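Local coordinates for ABC-type branched-chain amino acid transport systems periplasmic component-like protein (Thermomonospora curvata, PDB 4N03) that probably serves as the substrate-binding component of an ABC transporter, holding a fatty acid such as palmitic acid for uptake, at residues H82-Q87 with S109-A114; L101-F106 with M124-S129. One frame throughout, in Å; residues are numbered along the deposited sequence. Where two conformers were deposited one is given.

Contact 1. Residues H82-Q87 with S109-A114. With PLM (palmitic acid), chain B.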
loop_
_atom_site.group_PDB
_atom_site.type_symbol
_atom_site.label_atom_id
_atom_site.label_comp_id
_atom_site.label_asym_id
_atom_site.label_seq_id
_atom_site.Cartn_x
_atom_site.Cartn_y
_atom_site.Cartn_z
ATOM N N HIS A 82 13.987 -6.663 -3.605
ATOM C CA HIS A 82 13.586 -8.034 -3.844
ATOM C C HIS A 82 12.987 -8.263 -5.212
ATOM O O HIS A 82 12.681 -9.416 -5.545
ATOM C CB HIS A 82 12.651 -8.563 -2.747
ATOM C CG HIS A 82 11.420 -7.771 -2.530
ATOM N ND1 HIS A 82 10.510 -7.479 -3.531
ATOM C CD2 HIS A 82 10.891 -7.285 -1.376
ATOM C CE1 HIS A 82 9.484 -6.846 -2.995
ATOM N NE2 HIS A 82 9.699 -6.700 -1.702
ATOM N N GLY A 83 12.767 -7.214 -6.011
ATOM C CA GLY A 83 12.317 -7.352 -7.381
ATOM C C GLY A 83 10.896 -7.897 -7.512
ATOM O O GLY A 83 10.480 -8.388 -8.556
ATOM N N TYR A 84 10.103 -7.774 -6.457
ATOM C CA TYR A 84 8.771 -8.405 -6.360
ATOM C C TYR A 84 8.863 -9.930 -6.526
ATOM O O TYR A 84 8.073 -10.516 -7.241
ATOM C CB TYR A 84 7.735 -7.748 -7.299
ATOM C CG TYR A 84 6.305 -7.914 -6.829
ATOM C CD1 TYR A 84 5.851 -7.265 -5.722
ATOM C CD2 TYR A 84 5.404 -8.677 -7.541
ATOM C CE1 TYR A 84 4.556 -7.424 -5.254
ATOM C CE2 TYR A 84 4.082 -8.811 -7.115
ATOM C CZ TYR A 84 3.674 -8.178 -5.972
ATOM O OH TYR A 84 2.367 -8.342 -5.560
ATOM N N ASP A 85 9.795 -10.504 -5.776
ATOM C CA ASP A 85 9.972 -11.953 -5.704
ATOM C C ASP A 85 10.095 -12.420 -4.244
ATOM O O ASP A 85 10.907 -11.904 -3.462
ATOM C CB ASP A 85 11.251 -12.386 -6.403
ATOM C CG ASP A 85 11.448 -13.888 -6.275
ATOM O OD1 ASP A 85 10.666 -14.621 -6.911
ATOM O OD2 ASP A 85 12.301 -14.311 -5.522
ATOM N N PRO A 86 9.197 -13.349 -3.797
ATOM C CA PRO A 86 9.206 -13.766 -2.382
ATOM C C PRO A 86 10.458 -14.496 -1.887
ATOM O O PRO A 86 10.937 -14.206 -0.785
ATOM C CB PRO A 86 7.969 -14.647 -2.245
ATOM C CG PRO A 86 7.233 -14.584 -3.513
ATOM C CD PRO A 86 8.053 -13.831 -4.555
ATOM N N GLN A 87 11.071 -15.335 -2.716
ATOM C CA GLN A 87 12.299 -15.990 -2.298
ATOM C C GLN A 87 13.423 -14.976 -2.066
ATOM O O GLN A 87 14.183 -15.063 -1.111
ATOM C CB GLN A 87 12.737 -16.990 -3.317
ATOM C CG GLN A 87 13.887 -17.855 -2.803
ATOM C CD GLN A 87 14.173 -19.122 -3.627
ATOM O OE1 GLN A 87 15.305 -19.642 -3.616
ATOM N NE2 GLN A 87 13.149 -19.654 -4.295
ATOM N N SER A 109 2.648 -8.214 -0.726
ATOM C CA SER A 109 1.954 -9.151 0.142
ATOM C C SER A 109 2.635 -10.519 0.206
ATOM O O SER A 109 2.906 -11.003 1.323
ATOM C CB SER A 109 0.460 -9.255 -0.193
ATOM O OG SER A 109 -0.185 -8.018 0.019
ATOM N N PRO A 110 2.926 -11.148 -0.923
ATOM C CA PRO A 110 3.565 -12.470 -0.798
ATOM C C PRO A 110 4.940 -12.432 -0.182
ATOM O O PRO A 110 5.398 -13.400 0.436
ATOM C CB PRO A 110 3.590 -12.988 -2.221
ATOM C CG PRO A 110 2.511 -12.239 -2.938
ATOM C CD PRO A 110 2.555 -10.857 -2.320
HETATM N N MSE A 111 5.659 -11.311 -0.359
HETATM C CA MSE A 111 6.979 -11.168 0.181
HETATM C C MSE A 111 6.949 -11.125 1.709
HETATM O O MSE A 111 7.707 -11.830 2.367
HETATM C CB MSE A 111 7.693 -9.908 -0.360
HETATM C CG MSE A 111 8.019 -10.009 -1.853
HETATM SE SE MSE A 111 6.534 -9.175 -2.899
HETATM C CE MSE A 111 6.252 -10.661 -4.180
ATOM N N VAL A 112 6.064 -10.319 2.283
ATOM C CA VAL A 112 5.967 -10.259 3.726
ATOM C C VAL A 112 5.362 -11.596 4.267
ATOM O O VAL A 112 5.832 -12.062 5.293
ATOM C CB VAL A 112 5.149 -9.060 4.212
ATOM C CG1 VAL A 112 5.191 -8.979 5.726
ATOM C CG2 VAL A 112 5.698 -7.774 3.670
ATOM N N SER A 113 4.417 -12.193 3.566
ATOM C CA SER A 113 3.863 -13.506 4.000
ATOM C C SER A 113 4.960 -14.512 4.160
ATOM O O SER A 113 4.899 -15.335 5.103
ATOM C CB SER A 113 2.801 -14.031 3.002
ATOM O OG SER A 113 1.641 -13.339 3.249
ATOM N N ALA A 114 5.948 -14.506 3.265
ATOM C CA ALA A 114 6.995 -15.514 3.286
ATOM C C ALA A 114 7.875 -15.413 4.523
ATOM O O ALA A 114 8.535 -16.383 4.889
ATOM C CB ALA A 114 7.833 -15.450 2.042
HETATM C C1 PLM B . 0.884 -6.425 -3.060
HETATM O O1 PLM B . 0.174 -6.281 -2.030
HETATM O O2 PLM B . 1.654 -7.388 -3.263
HETATM C C2 PLM B . 0.948 -5.281 -4.045
HETATM C C3 PLM B . 1.988 -4.222 -3.474
HETATM C C4 PLM B . 1.994 -2.921 -4.243
HETATM C C5 PLM B . 3.015 -1.959 -3.743
HETATM C C6 PLM B . 3.066 -0.549 -4.369
HETATM C C7 PLM B . 2.196 0.416 -3.573
HETATM C C8 PLM B . 2.002 1.778 -4.181
HETATM C C9 PLM B . 1.405 2.824 -3.258
HETATM C CA PLM B . -0.139 2.916 -3.277
HETATM C CB PLM B . -0.589 3.814 -2.056
HETATM C CC PLM B . -1.656 3.090 -1.185
HETATM C CD PLM B . -1.754 3.600 0.238
HETATM C CE PLM B . -2.756 2.907 1.152
HETATM C CF PLM B . -2.333 3.044 2.623
HETATM C CG PLM B . -2.784 4.329 3.295
#
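Oxygen O2 of the bound palmitic acid is gripped from both segments: Tyr-84 OH donates to it at 2.6 Å, and the backbone N of Ser-109 reaches O2 at 2.8 Å in a nearly straight bond (170° at the hydrogen). Ser-109 OG donates to the other oxygen, O1, at 2.7 Å, while Tyr-148 OH also hydrogen-bonds the fatty acid. Since Ser-109 begins a helix, its positive end is likely to favour a charged carboxylate.

Beside this site, Met-111, a selenomethionine, bends between two rings. Its CG lies over the face of His-82, 3.7 Å from the ring centroid. Chi2 of 94° brings SE obliquely to Tyr-84, 3.5 Å from CD1, a Met-aromatic contact. The methyl CE then sits over the centre of the Tyr-84 ring, 3.7 Å from the centroid, and also touches Pro-86 CD. The His-82 ring is held at both nitrogens: Tyr-84 N donates in plane to ND1 at 3.0 Å, and NE2 bonds Leu-107 O. An alanine in place of Tyr-84 would probably cost O2 the Tyr-84 hydroxyl bond and leave the Met-111 methyl without the ring it packs on.

Pro-86 also rests on Pro-110, so the start of helix 86-96 packs against the first turns of helix 109-122, next to Phe-106 of strand 103-107, with Tyr-180 of helix 179-195 touching Tyr-84.

Contact 2. Residues L101-F106 with M124-S129; sequences LAIPHF and MFTIPS
Ile-127 lies against the corner that segment 101-106 turns at Pro-104. Its CB meets Pro-104 O at 3.5 Å, and the CG2 branch remains 4.1 Å from this same Pro-104 O. CG1, anti to the carbonyl carbon (chi1 -50°), also faces Pro-104 O, and beyond it the tip CD1 approaches Pro-104 CA at 4.1 Å. Gln-57 satisfies the Pro-104 carbonyl with a hydrogen bond.

The backbone of Ile-127 spans the same corner. Its N donates to Ile-103 O at 2.9 Å, but its O accepts from Phe-106 N at 3.3 Å, skipping His-105. The register shifts by one residue between Ile-103 and Phe-106, a beta bulge, and the Phe-106 N donor stands 40° out of the carbonyl plane of Ile-127. Before the bulge the pairing is straighter: Ile-103 N meets Phe-125 O at 2.9 Å with 176° at the hydrogen. After it, Ser-129 N bonds Phe-106 O at 3.0 Å. Water 2 also donates to Ile-127 O and is hydrogen-bonded to His-105 ND1, in plane at the ring edge; His-105 NE2 bonds Thr-40.

On the sheet face that bears Ile-103, Thr-126 and Phe-106, Phe-106 and Thr-126 also pack on helix 109-122. Strand 103-107, that helix and strand 126-129 form a beta-alpha-beta crossover at one side of a parallel sheet, characteristic of the Rossmann-like lobes of periplasmic binding proteins, and the side chain of Ser-129, at the strand's end, lies about 5 Å from the palmitic acid.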
loop_
_atom_site.group_PDB
_atom_site.type_symbol
_atom_site.label_atom_id
_atom_site.label_comp_id
_atom_site.label_asym_id
_atom_site.label_seq_id
_atom_site.Cartn_x
_atom_site.Cartn_y
_atom_site.Cartn_z
ATOM N N LEU A 101 16.825 -2.575 13.480
ATOM C CA LEU A 101 15.891 -2.621 14.575
ATOM C C LEU A 101 14.482 -2.982 14.126
ATOM O O LEU A 101 13.785 -3.737 14.859
ATOM C CB LEU A 101 15.869 -1.248 15.286
ATOM C CG LEU A 101 14.894 -1.175 16.480
ATOM C CD1 LEU A 101 15.263 -2.076 17.621
ATOM C CD2 LEU A 101 14.857 0.265 16.980
ATOM N N ALA A 102 14.065 -2.434 13.004
ATOM C CA ALA A 102 12.712 -2.530 12.472
ATOM C C ALA A 102 12.815 -2.420 10.955
ATOM O O ALA A 102 13.857 -2.003 10.423
ATOM C CB ALA A 102 11.855 -1.408 13.035
ATOM N N ILE A 103 11.710 -2.756 10.288
ATOM C CA ILE A 103 11.570 -2.708 8.818
ATOM C C ILE A 103 10.376 -1.831 8.506
ATOM O O ILE A 103 9.238 -2.306 8.400
ATOM C CB ILE A 103 11.445 -4.087 8.195
ATOM C CG1 ILE A 103 12.706 -4.883 8.493
ATOM C CG2 ILE A 103 11.222 -3.935 6.714
ATOM C CD1 ILE A 103 12.640 -6.315 7.977
ATOM N N PRO A 104 10.607 -0.506 8.346
ATOM C CA PRO A 104 9.494 0.401 8.095
ATOM C C PRO A 104 8.962 0.486 6.694
ATOM O O PRO A 104 8.017 1.197 6.440
ATOM C CB PRO A 104 10.048 1.748 8.515
ATOM C CG PRO A 104 11.512 1.649 8.217
ATOM C CD PRO A 104 11.832 0.253 8.688
ATOM N N HIS A 105 9.573 -0.259 5.774
ATOM C CA HIS A 105 8.987 -0.462 4.450
ATOM C C HIS A 105 9.362 -1.831 3.963
ATOM O O HIS A 105 10.526 -2.138 3.772
ATOM C CB HIS A 105 9.451 0.615 3.448
ATOM C CG HIS A 105 9.014 0.338 2.043
ATOM N ND1 HIS A 105 7.720 0.017 1.712
ATOM C CD2 HIS A 105 9.706 0.320 0.882
ATOM C CE1 HIS A 105 7.656 -0.218 0.415
ATOM N NE2 HIS A 105 8.838 -0.025 -0.122
ATOM N N PHE A 106 8.352 -2.691 3.765
ATOM C CA PHE A 106 8.527 -4.015 3.183
ATOM C C PHE A 106 7.428 -4.128 2.112
ATOM O O PHE A 106 6.232 -4.261 2.439
ATOM C CB PHE A 106 8.355 -5.068 4.254
ATOM C CG PHE A 106 9.065 -6.362 3.945
ATOM C CD1 PHE A 106 9.068 -6.913 2.667
ATOM C CD2 PHE A 106 9.687 -7.052 4.940
ATOM C CE1 PHE A 106 9.737 -8.099 2.416
ATOM C CE2 PHE A 106 10.374 -8.223 4.687
ATOM C CZ PHE A 106 10.391 -8.763 3.420
HETATM N N MSE A 124 9.985 -8.322 14.996
HETATM C CA MSE A 124 10.419 -7.266 14.062
HETATM C C MSE A 124 9.251 -6.404 13.680
HETATM O O MSE A 124 8.390 -6.829 12.920
HETATM C CB MSE A 124 10.981 -7.952 12.809
HETATM C CG MSE A 124 11.556 -6.945 11.775
HETATM SE SE MSE A 124 13.198 -6.117 12.373
HETATM C CE MSE A 124 14.370 -7.546 11.643
ATOM N N PHE A 125 9.238 -5.148 14.147
ATOM C CA PHE A 125 8.209 -4.229 13.718
ATOM C C PHE A 125 8.335 -3.980 12.253
ATOM O O PHE A 125 9.397 -3.522 11.798
ATOM C CB PHE A 125 8.312 -2.909 14.526
ATOM C CG PHE A 125 7.298 -1.860 14.182
ATOM C CD1 PHE A 125 6.009 -2.183 13.777
ATOM C CD2 PHE A 125 7.640 -0.502 14.264
ATOM C CE1 PHE A 125 5.095 -1.201 13.464
ATOM C CE2 PHE A 125 6.687 0.455 13.985
ATOM C CZ PHE A 125 5.437 0.129 13.557
ATOM N N THR A 126 7.314 -4.280 11.471
ATOM C CA THR A 126 7.304 -4.252 10.040
ATOM C C THR A 126 6.113 -3.463 9.567
ATOM O O THR A 126 4.987 -3.777 9.991
ATOM C CB THR A 126 7.287 -5.696 9.506
ATOM O OG1 THR A 126 8.394 -6.428 10.005
ATOM C CG2 THR A 126 7.331 -5.719 8.029
ATOM N N ILE A 127 6.337 -2.494 8.662
ATOM C CA ILE A 127 5.277 -1.748 8.062
ATOM C C ILE A 127 5.240 -2.053 6.587
ATOM O O ILE A 127 6.046 -1.506 5.786
ATOM C CB ILE A 127 5.396 -0.222 8.271
ATOM C CG1 ILE A 127 5.625 0.138 9.721
ATOM C CG2 ILE A 127 4.193 0.499 7.673
ATOM C CD1 ILE A 127 5.999 1.593 9.967
ATOM N N PRO A 128 4.371 -2.975 6.170
ATOM C CA PRO A 128 4.318 -3.298 4.734
ATOM C C PRO A 128 3.707 -2.204 3.864
ATOM O O PRO A 128 2.909 -1.405 4.312
ATOM C CB PRO A 128 3.391 -4.529 4.695
ATOM C CG PRO A 128 3.315 -5.029 6.086
ATOM C CD PRO A 128 3.447 -3.822 6.934
ATOM N N SER A 129 4.133 -2.180 2.608
ATOM C CA SER A 129 3.300 -1.596 1.501
ATOM C C SER A 129 2.658 -2.795 0.795
ATOM O O SER A 129 3.132 -3.382 -0.171
ATOM C CB SER A 129 4.115 -0.724 0.566
ATOM O OG SER A 129 4.663 0.371 1.242
HETATM O O HOH W 1 11.174 -3.672 15.449
HETATM O O HOH W 2 5.714 0.583 3.869
#

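Contact 2 lies in the core, every touching residue buried, whereas contact 1 is only partly buried and joins a loop and the start of helix 86-96 to the start of helix 109-122 beside the ligand. Both draw on one beta-alpha-beta unit: segment 109-114 begins the helix that links the two strands of contact 2. Their chemistry differs accordingly. Contact 2 is held chiefly by backbone hydrogen bonds between strands; contact 1 has none across its segments, relying on aromatic and apolar packing and on the shared carboxylate. The two meet chiefly at Phe-106, whose CD1 lies 3.6 Å from Val-112 CG2 and whose CE1 lies 4.0 Å from His-82 CD2. Both reach the fatty acid, contact 1 at its carboxylate and contact 2 through Ser-129.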